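Local coordinates for protein putative O-Methyltransferase (Corynebacterium glutamicum, PDB 3DR5) that is a putative O-methyltransferase that probably transfers methyl groups from S-adenosyl-L-methionine to a substrate not yet identified, at residues 59-64 with 131-136; 125-130 with 150-155; 163-168 with 206-211. One frame throughout, in Å; residues are numbered along the deposited sequence.

Contact 1 of 3, residues 59-64 with 131-136; sequences GAIAIT and QLVFGQ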
loop_
_atom_site.group_PDB
_atom_site.type_symbol
_atom_site.label_atom_id
_atom_site.label_comp_id
_atom_site.label_asym_id
_atom_site.label_seq_id
_atom_site.Cartn_x
_atom_site.Cartn_y
_atom_site.Cartn_z
ATOM N N GLY A 59 7.979 14.525 -8.179
ATOM C CA GLY A 59 6.962 14.387 -7.146
ATOM C C GLY A 59 5.783 13.521 -7.555
ATOM O O GLY A 59 5.938 12.482 -8.203
ATOM N N ALA A 60 4.588 13.967 -7.199
ATOM C CA ALA A 60 3.392 13.211 -7.506
ATOM C C ALA A 60 2.412 13.954 -8.394
ATOM O O ALA A 60 2.474 15.179 -8.531
ATOM C CB ALA A 60 2.704 12.791 -6.196
ATOM N N ILE A 61 1.509 13.191 -9.001
ATOM C CA ILE A 61 0.458 13.760 -9.833
ATOM C C ILE A 61 -0.892 13.244 -9.315
ATOM O O ILE A 61 -1.057 12.042 -9.070
ATOM C CB ILE A 61 0.565 13.341 -11.312
ATOM C CG1 ILE A 61 1.875 13.840 -11.916
ATOM C CG2 ILE A 61 -0.609 13.950 -12.109
ATOM C CD1 ILE A 61 2.107 13.373 -13.343
ATOM N N ALA A 62 -1.838 14.161 -9.120
ATOM C CA ALA A 62 -3.191 13.797 -8.693
ATOM C C ALA A 62 -4.151 14.244 -9.812
ATOM O O ALA A 62 -4.326 15.437 -10.063
ATOM C CB ALA A 62 -3.566 14.488 -7.367
ATOM N N ILE A 63 -4.754 13.279 -10.493
ATOM C CA ILE A 63 -5.694 13.549 -11.570
ATOM C C ILE A 63 -7.078 13.227 -11.030
ATOM O O ILE A 63 -7.517 12.077 -11.037
ATOM C CB ILE A 63 -5.378 12.674 -12.788
ATOM C CG1 ILE A 63 -4.018 13.081 -13.363
ATOM C CG2 ILE A 63 -6.467 12.814 -13.827
ATOM C CD1 ILE A 63 -3.204 11.914 -13.876
ATOM N N THR A 64 -7.786 14.264 -10.600
ATOM C CA THR A 64 -9.100 14.080 -9.996
ATOM C C THR A 64 -9.808 15.412 -9.755
ATOM O O THR A 64 -9.154 16.435 -9.567
ATOM C CB THR A 64 -8.931 13.375 -8.630
ATOM O OG1 THR A 64 -10.162 13.398 -7.902
ATOM C CG2 THR A 64 -7.851 14.100 -7.785
ATOM N N GLN A 131 7.153 9.806 -9.196
ATOM C CA GLN A 131 7.181 8.652 -8.305
ATOM C C GLN A 131 5.788 8.137 -7.937
ATOM O O GLN A 131 5.642 7.017 -7.439
ATOM C CB GLN A 131 7.915 9.019 -7.018
ATOM C CG GLN A 131 7.079 9.938 -6.112
ATOM C CD GLN A 131 7.889 10.638 -5.032
ATOM O OE1 GLN A 131 7.917 10.206 -3.881
ATOM N NE2 GLN A 131 8.565 11.714 -5.406
ATOM N N LEU A 132 4.765 8.948 -8.176
ATOM C CA LEU A 132 3.409 8.552 -7.812
ATOM C C LEU A 132 2.358 9.299 -8.623
ATOM O O LEU A 132 2.417 10.521 -8.770
ATOM C CB LEU A 132 3.178 8.805 -6.310
ATOM C CG LEU A 132 1.772 8.612 -5.714
ATOM C CD1 LEU A 132 1.412 7.129 -5.714
ATOM C CD2 LEU A 132 1.716 9.169 -4.291
ATOM N N VAL A 133 1.398 8.555 -9.155
ATOM C CA VAL A 133 0.321 9.149 -9.919
ATOM C C VAL A 133 -1.004 8.545 -9.454
ATOM O O VAL A 133 -1.193 7.327 -9.464
ATOM C CB VAL A 133 0.507 8.916 -11.444
ATOM C CG1 VAL A 133 -0.663 9.528 -12.220
ATOM C CG2 VAL A 133 1.828 9.532 -11.902
ATOM N N PHE A 134 -1.909 9.409 -9.019
ATOM C CA PHE A 134 -3.229 8.993 -8.580
ATOM C C PHE A 134 -4.213 9.457 -9.645
ATOM O O PHE A 134 -4.209 10.626 -10.062
ATOM C CB PHE A 134 -3.617 9.638 -7.242
ATOM C CG PHE A 134 -5.051 9.398 -6.862
ATOM C CD1 PHE A 134 -5.429 8.231 -6.206
ATOM C CD2 PHE A 134 -6.032 10.331 -7.198
ATOM C CE1 PHE A 134 -6.777 7.988 -5.902
ATOM C CE2 PHE A 134 -7.379 10.100 -6.903
ATOM C CZ PHE A 134 -7.753 8.928 -6.247
ATOM N N GLY A 135 -5.052 8.531 -10.091
ATOM C CA GLY A 135 -6.040 8.869 -11.094
ATOM C C GLY A 135 -7.469 8.535 -10.692
ATOM O O GLY A 135 -7.761 7.431 -10.224
ATOM N N GLN A 136 -8.353 9.517 -10.820
ATOM C CA GLN A 136 -9.765 9.313 -10.542
ATOM C C GLN A 136 -10.445 9.692 -11.862
ATOM O O GLN A 136 -10.748 10.861 -12.122
ATOM C CB GLN A 136 -10.278 10.222 -9.413
ATOM C CG GLN A 136 -11.769 10.042 -9.163
ATOM C CD GLN A 136 -12.080 8.966 -8.141
ATOM O OE1 GLN A 136 -12.722 7.961 -8.451
ATOM N NE2 GLN A 136 -11.629 9.173 -6.912
#

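Contact 2 of 3, residues 125-130 with 150-155; sequences LANDSY and WPLLRR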
loop_
_atom_site.group_PDB
_atom_site.type_symbol
_atom_site.label_atom_id
_atom_site.label_comp_id
_atom_site.label_asym_id
_atom_site.label_seq_id
_atom_site.Cartn_x
_atom_site.Cartn_y
_atom_site.Cartn_z
ATOM N N LEU A 125 4.222 16.659 -20.108
ATOM C CA LEU A 125 5.023 16.479 -18.913
ATOM C C LEU A 125 6.247 15.627 -19.226
ATOM O O LEU A 125 6.267 14.891 -20.203
ATOM C CB LEU A 125 4.165 15.844 -17.802
ATOM C CG LEU A 125 2.884 16.605 -17.414
ATOM C CD1 LEU A 125 2.033 15.721 -16.507
ATOM C CD2 LEU A 125 3.222 17.924 -16.721
ATOM N N ALA A 126 7.267 15.731 -18.387
ATOM C CA ALA A 126 8.506 14.996 -18.605
ATOM C C ALA A 126 8.436 13.516 -18.255
ATOM O O ALA A 126 7.980 13.144 -17.179
ATOM C CB ALA A 126 9.647 15.670 -17.829
ATOM N N ASN A 127 8.897 12.681 -19.181
ATOM C CA ASN A 127 8.917 11.237 -18.978
ATOM C C ASN A 127 9.873 10.835 -17.849
ATOM O O ASN A 127 10.875 11.513 -17.599
ATOM C CB ASN A 127 9.379 10.517 -20.246
ATOM C CG ASN A 127 8.302 10.413 -21.300
ATOM O OD1 ASN A 127 7.110 10.401 -20.988
ATOM N ND2 ASN A 127 8.718 10.312 -22.568
ATOM N N ASP A 128 9.549 9.743 -17.157
ATOM C CA ASP A 128 10.421 9.215 -16.105
ATOM C C ASP A 128 10.754 10.226 -15.016
ATOM O O ASP A 128 11.885 10.270 -14.526
ATOM C CB ASP A 128 11.716 8.724 -16.773
ATOM C CG ASP A 128 12.561 7.832 -15.870
ATOM O OD1 ASP A 128 11.983 6.953 -15.198
ATOM O OD2 ASP A 128 13.806 7.996 -15.845
ATOM N N SER A 129 9.773 11.024 -14.618
ATOM C CA SER A 129 10.018 12.047 -13.610
ATOM C C SER A 129 9.125 11.983 -12.380
ATOM O O SER A 129 9.334 12.728 -11.425
ATOM C CB SER A 129 9.866 13.428 -14.235
ATOM O OG SER A 129 11.060 13.885 -14.831
ATOM N N TYR A 130 8.147 11.090 -12.384
ATOM C CA TYR A 130 7.218 11.014 -11.277
ATOM C C TYR A 130 7.249 9.700 -10.518
ATOM O O TYR A 130 7.342 8.627 -11.108
ATOM C CB TYR A 130 5.812 11.317 -11.807
ATOM C CG TYR A 130 5.696 12.716 -12.388
ATOM C CD1 TYR A 130 5.437 13.813 -11.563
ATOM C CD2 TYR A 130 5.949 12.956 -13.742
ATOM C CE1 TYR A 130 5.420 15.115 -12.067
ATOM C CE2 TYR A 130 5.937 14.250 -14.259
ATOM C CZ TYR A 130 5.678 15.329 -13.409
ATOM O OH TYR A 130 5.663 16.612 -13.914
ATOM N N TRP A 150 2.155 5.787 -17.627
ATOM C CA TRP A 150 3.309 4.890 -17.578
ATOM C C TRP A 150 4.651 5.517 -17.915
ATOM O O TRP A 150 5.610 5.393 -17.143
ATOM C CB TRP A 150 3.080 3.651 -18.455
ATOM C CG TRP A 150 3.901 2.464 -18.004
ATOM C CD1 TRP A 150 4.887 1.834 -18.702
ATOM C CD2 TRP A 150 3.817 1.795 -16.735
ATOM N NE1 TRP A 150 5.422 0.811 -17.951
ATOM C CE2 TRP A 150 4.782 0.763 -16.742
ATOM C CE3 TRP A 150 3.012 1.961 -15.599
ATOM C CZ2 TRP A 150 4.976 -0.093 -15.646
ATOM C CZ3 TRP A 150 3.202 1.109 -14.510
ATOM C CH2 TRP A 150 4.173 0.091 -14.548
ATOM N N PRO A 151 4.742 6.208 -19.059
ATOM C CA PRO A 151 6.016 6.830 -19.429
ATOM C C PRO A 151 6.523 7.843 -18.403
ATOM O O PRO A 151 7.726 8.012 -18.237
ATOM C CB PRO A 151 5.708 7.514 -20.766
ATOM C CG PRO A 151 4.528 6.771 -21.301
ATOM C CD PRO A 151 3.708 6.447 -20.082
ATOM N N LEU A 152 5.600 8.517 -17.721
ATOM C CA LEU A 152 5.960 9.538 -16.734
ATOM C C LEU A 152 6.480 8.949 -15.426
ATOM O O LEU A 152 7.245 9.580 -14.700
ATOM C CB LEU A 152 4.752 10.430 -16.445
ATOM C CG LEU A 152 4.002 11.037 -17.642
ATOM C CD1 LEU A 152 2.678 11.668 -17.180
ATOM C CD2 LEU A 152 4.883 12.073 -18.328
ATOM N N LEU A 153 6.060 7.726 -15.136
ATOM C CA LEU A 153 6.452 7.036 -13.910
ATOM C C LEU A 153 7.877 6.561 -13.869
ATOM O O LEU A 153 8.387 6.053 -14.861
ATOM C CB LEU A 153 5.564 5.824 -13.669
ATOM C CG LEU A 153 4.248 5.962 -12.907
ATOM C CD1 LEU A 153 3.579 4.590 -12.813
ATOM C CD2 LEU A 153 4.521 6.527 -11.493
ATOM N N ARG A 154 8.527 6.727 -12.722
ATOM C CA ARG A 154 9.887 6.229 -12.561
ATOM C C ARG A 154 9.767 4.792 -12.003
ATOM O O ARG A 154 8.709 4.405 -11.476
ATOM C CB ARG A 154 10.675 7.108 -11.583
ATOM C CG ARG A 154 10.886 8.516 -12.093
ATOM C CD ARG A 154 11.393 9.448 -11.010
ATOM N NE ARG A 154 12.776 9.177 -10.634
ATOM C CZ ARG A 154 13.829 9.430 -11.406
ATOM N NH1 ARG A 154 13.665 9.967 -12.611
ATOM N NH2 ARG A 154 15.049 9.159 -10.963
ATOM N N ARG A 155 10.837 4.005 -12.122
ATOM C CA ARG A 155 10.847 2.637 -11.605
ATOM C C ARG A 155 10.744 2.792 -10.088
ATOM O O ARG A 155 11.392 3.670 -9.495
ATOM C CB ARG A 155 12.155 1.929 -12.007
ATOM C CG ARG A 155 12.404 1.972 -13.510
ATOM C CD ARG A 155 13.662 1.216 -13.855
ATOM N NE ARG A 155 13.437 -0.226 -13.850
ATOM C CZ ARG A 155 13.182 -0.948 -14.938
ATOM N NH1 ARG A 155 13.122 -0.361 -16.129
ATOM N NH2 ARG A 155 12.981 -2.258 -14.832
HETATM O O HOH W 1 13.170 5.499 -13.535
HETATM O O HOH W 2 10.474 5.225 -16.638
#

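Contact 3 of 3, residues 163-168 with 206-211; sequences DALLDG and GLTVVT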
loop_
_atom_site.group_PDB
_atom_site.type_symbol
_atom_site.label_atom_id
_atom_site.label_comp_id
_atom_site.label_asym_id
_atom_site.label_seq_id
_atom_site.Cartn_x
_atom_site.Cartn_y
_atom_site.Cartn_z
ATOM N N ASP A 163 -11.473 3.164 -7.797
ATOM C CA ASP A 163 -12.704 2.514 -8.256
ATOM C C ASP A 163 -12.605 1.803 -9.604
ATOM O O ASP A 163 -13.606 1.655 -10.298
ATOM C CB ASP A 163 -13.830 3.541 -8.341
ATOM C CG ASP A 163 -13.964 4.368 -7.081
ATOM O OD1 ASP A 163 -13.815 3.797 -5.984
ATOM O OD2 ASP A 163 -14.232 5.589 -7.180
ATOM N N ALA A 164 -11.411 1.350 -9.965
ATOM C CA ALA A 164 -11.184 0.700 -11.249
ATOM C C ALA A 164 -11.758 -0.696 -11.436
ATOM O O ALA A 164 -11.777 -1.219 -12.558
ATOM C CB ALA A 164 -9.697 0.671 -11.536
ATOM N N LEU A 165 -12.227 -1.293 -10.348
ATOM C CA LEU A 165 -12.758 -2.645 -10.388
ATOM C C LEU A 165 -14.277 -2.697 -10.306
ATOM O O LEU A 165 -14.877 -3.768 -10.399
ATOM C CB LEU A 165 -12.153 -3.459 -9.244
ATOM C CG LEU A 165 -10.637 -3.680 -9.254
ATOM C CD1 LEU A 165 -10.159 -4.135 -7.882
ATOM C CD2 LEU A 165 -10.282 -4.715 -10.309
ATOM N N LEU A 166 -14.886 -1.531 -10.137
ATOM C CA LEU A 166 -16.333 -1.413 -10.027
ATOM C C LEU A 166 -16.954 -2.441 -9.087
ATOM O O LEU A 166 -17.866 -3.182 -9.465
ATOM C CB LEU A 166 -16.981 -1.486 -11.420
ATOM C CG LEU A 166 -16.633 -0.311 -12.350
ATOM C CD1 LEU A 166 -17.332 -0.465 -13.693
ATOM C CD2 LEU A 166 -17.052 0.990 -11.686
ATOM N N ASP A 167 -16.435 -2.484 -7.862
ATOM C CA ASP A 167 -16.947 -3.377 -6.831
ATOM C C ASP A 167 -16.940 -4.859 -7.200
ATOM O O ASP A 167 -17.648 -5.662 -6.585
ATOM C CB ASP A 167 -18.368 -2.947 -6.465
ATOM C CG ASP A 167 -18.401 -1.655 -5.664
ATOM O OD1 ASP A 167 -17.712 -1.593 -4.627
ATOM O OD2 ASP A 167 -19.121 -0.710 -6.058
ATOM N N GLY A 168 -16.136 -5.211 -8.199
ATOM C CA GLY A 168 -16.063 -6.586 -8.647
ATOM C C GLY A 168 -17.071 -6.835 -9.759
ATOM O O GLY A 168 -17.081 -7.896 -10.381
ATOM N N GLY A 206 -12.711 -0.759 -5.404
ATOM C CA GLY A 206 -11.681 -1.643 -5.928
ATOM C C GLY A 206 -10.545 -0.840 -6.533
ATOM O O GLY A 206 -10.669 -0.296 -7.623
ATOM N N LEU A 207 -9.423 -0.800 -5.826
ATOM C CA LEU A 207 -8.258 -0.033 -6.231
ATOM C C LEU A 207 -7.221 -0.832 -6.985
ATOM O O LEU A 207 -6.870 -1.931 -6.584
ATOM C CB LEU A 207 -7.631 0.577 -4.976
ATOM C CG LEU A 207 -6.450 1.546 -5.065
ATOM C CD1 LEU A 207 -6.960 2.915 -5.503
ATOM C CD2 LEU A 207 -5.759 1.656 -3.712
ATOM N N THR A 208 -6.734 -0.283 -8.089
ATOM C CA THR A 208 -5.682 -0.958 -8.826
ATOM C C THR A 208 -4.439 -0.082 -8.764
ATOM O O THR A 208 -4.452 1.074 -9.211
ATOM C CB THR A 208 -6.021 -1.188 -10.316
ATOM O OG1 THR A 208 -7.211 -1.974 -10.426
ATOM C CG2 THR A 208 -4.879 -1.941 -11.001
ATOM N N VAL A 209 -3.377 -0.602 -8.164
ATOM C CA VAL A 209 -2.142 0.149 -8.133
ATOM C C VAL A 209 -1.117 -0.678 -8.907
ATOM O O VAL A 209 -0.931 -1.875 -8.680
ATOM C CB VAL A 209 -1.678 0.517 -6.662
ATOM C CG1 VAL A 209 -2.476 -0.246 -5.654
ATOM C CG2 VAL A 209 -0.185 0.327 -6.506
ATOM N N VAL A 210 -0.479 -0.036 -9.870
ATOM C CA VAL A 210 0.503 -0.714 -10.665
ATOM C C VAL A 210 1.800 0.069 -10.555
ATOM O O VAL A 210 1.896 1.248 -10.933
ATOM C CB VAL A 210 -0.036 -0.939 -12.147
ATOM C CG1 VAL A 210 -1.234 -0.054 -12.400
ATOM C CG2 VAL A 210 1.046 -0.756 -13.164
ATOM N N THR A 211 2.807 -0.593 -10.005
ATOM C CA THR A 211 4.072 0.065 -9.840
ATOM C C THR A 211 5.088 -0.469 -10.840
ATOM O O THR A 211 5.060 -1.647 -11.212
ATOM C CB THR A 211 4.549 -0.003 -8.340
ATOM O OG1 THR A 211 5.784 -0.711 -8.222
ATOM C CG2 THR A 211 3.486 -0.625 -7.471
#

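Contact 1 of 3, residues 59-64 with 131-136
Ile-61 and Val-133 pair across two parallel strands, 59-63 and 132-135, whose directions differ by only 7°. Ile-61 bonds forward and back. Its N donates to Leu-132 O at 2.8 Å, and its O accepts from Phe-134 N in a nearly straight bond (172°). Ile-63 repeats the pattern two residues on: its N donates to Phe-134 O at 2.7 Å, and its O accepts from Gln-136 N. Gln-131 N to Gly-59 O adds a bond at the start. The side chains of Ile-61, Ile-63 and Val-133 share one face. Ile-61 and Val-133 lie side by side, with Ile-61 CB 4.1 Å from Val-133 CG2. Ile-63 CD1 slants over to Val-133 CG1 at 3.9 Å. On the other face Ala-60 CB meets Leu-132 CB at 4.0 Å. Phe-134 CG is anti to its backbone N (chi1 171°), and Thr-64 CB sits at the edge of the ring, 4.0 Å from Phe-134 CE2. Thr-64 OG1 is held by Ala-66 N. These are central strands of a Rossmann-like methyltransferase sheet. Strands 83-87 and 157-161 flank the pair, and Val-70 and Ile-74 of helix 67-77 cover the face of Ala-60 and Phe-134.

Contact 2 of 3, residues 125-130 with 150-155
Leu-152 packs into the loop 125-130 with both its side chain and its carbonyl. Its CD2 lies 3.5 Å from Ala-126 O and also touches Leu-125 CB. Its CB runs beside the Tyr-130 ring, 3.9 Å from Tyr-130 CD2. Leu-152 O is gripped twice: Ser-129 N and Tyr-130 N reach it from opposite faces of its plane, the latter at 2.9 Å. Tyr-130 O in turn accepts from Arg-154 N, so Tyr-130 and Leu-153 form a parallel bridge where strand 130-135 begins. Asp-128 is fixed mainly by its backbone. Its N donates to a lone pair of Pro-151 O at 2.7 Å, near the end of helix 142-152. Its O takes Arg-154 NH1 at 2.6 Å, lying in the guanidinium plane. The Arg-154 chain bends at chi3 (71°), which turns NE out of line with the extended part before it. The carboxylate plays a lesser part: Asp-128 OD2 is 3.8 Å from Arg-154 NH1 and well out of the guanidinium plane. Asp-128 OD1 receives two waters, which continue to Arg-155 N and Leu-153 O. The loop is thus clamped chiefly by main-chain carbonyls. The long salt bridge would add a charge attraction, probably weakened by solvent.

Contact 3 of 3, residues 163-168 with 206-211
Leu-165, in the loop after strand 157-161, closes onto Gly-206 at the entry to the antiparallel strand 207-212. Leu-165 N donates to Gly-206 O at 3.3 Å. The bond is long and bent, with an angle of 140° at the hydrogen. The side chain of Leu-165 then lies over the glycine backbone. Its CB is 3.8 Å from Gly-206 CA, and its CD1 reaches the same Gly-206 CA at 3.5 Å. Leu-165 CG is anti to its own carbonyl carbon (chi1 -63°), and it approaches Thr-208 OG1 at 4.0 Å. The side chains of Leu-165 and Thr-208 cross at about a right angle. Ala-164 CB comes to Thr-208 OG1 as well, at 3.8 Å. Gly-206 has a positive phi of 110°, a shape natural to glycine, and its lack of a side chain leaves room for Leu-165 CB.

A type I beta turn from Asp-163 to Leu-166 presents Ala-164 and Leu-165 to the strand. In the class I methyltransferase fold, the antiparallel last strand enters the sheet beside the fifth; here strand 207-212 lies between 157-161 and 196-201, and Thr-208 is backbone-bonded to Leu-161. Asp-163 OD1 accepts from Ala-205 N, which ties the start of the turn to the residue before Gly-206. Gly-168 N bonds back to Leu-165 O at 2.9 Å. Leu-8 of the second subunit packs on Leu-165.

Overall arrangement
Contacts 1 and 2 interleave along the chain, and contact 3 follows both. Their centres lie about 11 Å (1 to 2), 15 Å (1 to 3) and 21 Å (2 to 3) apart. Contact 1 is the buried middle of the seven-stranded sheet. Contact 2 lies where strand 130-135 begins, and contact 3 where strand 157-161 has ended, so the two sit toward opposite ends of the sheet. Ile-61 of contact 1 packs on Leu-125 and Tyr-130 of contact 2. Trp-150 of contact 2 reaches Thr-211 of contact 3. The strand order, with one antiparallel pairing on each side of 207-212, is consistent with an S-adenosylmethionine-dependent methyltransferase; only contact 3 meets the second subunit.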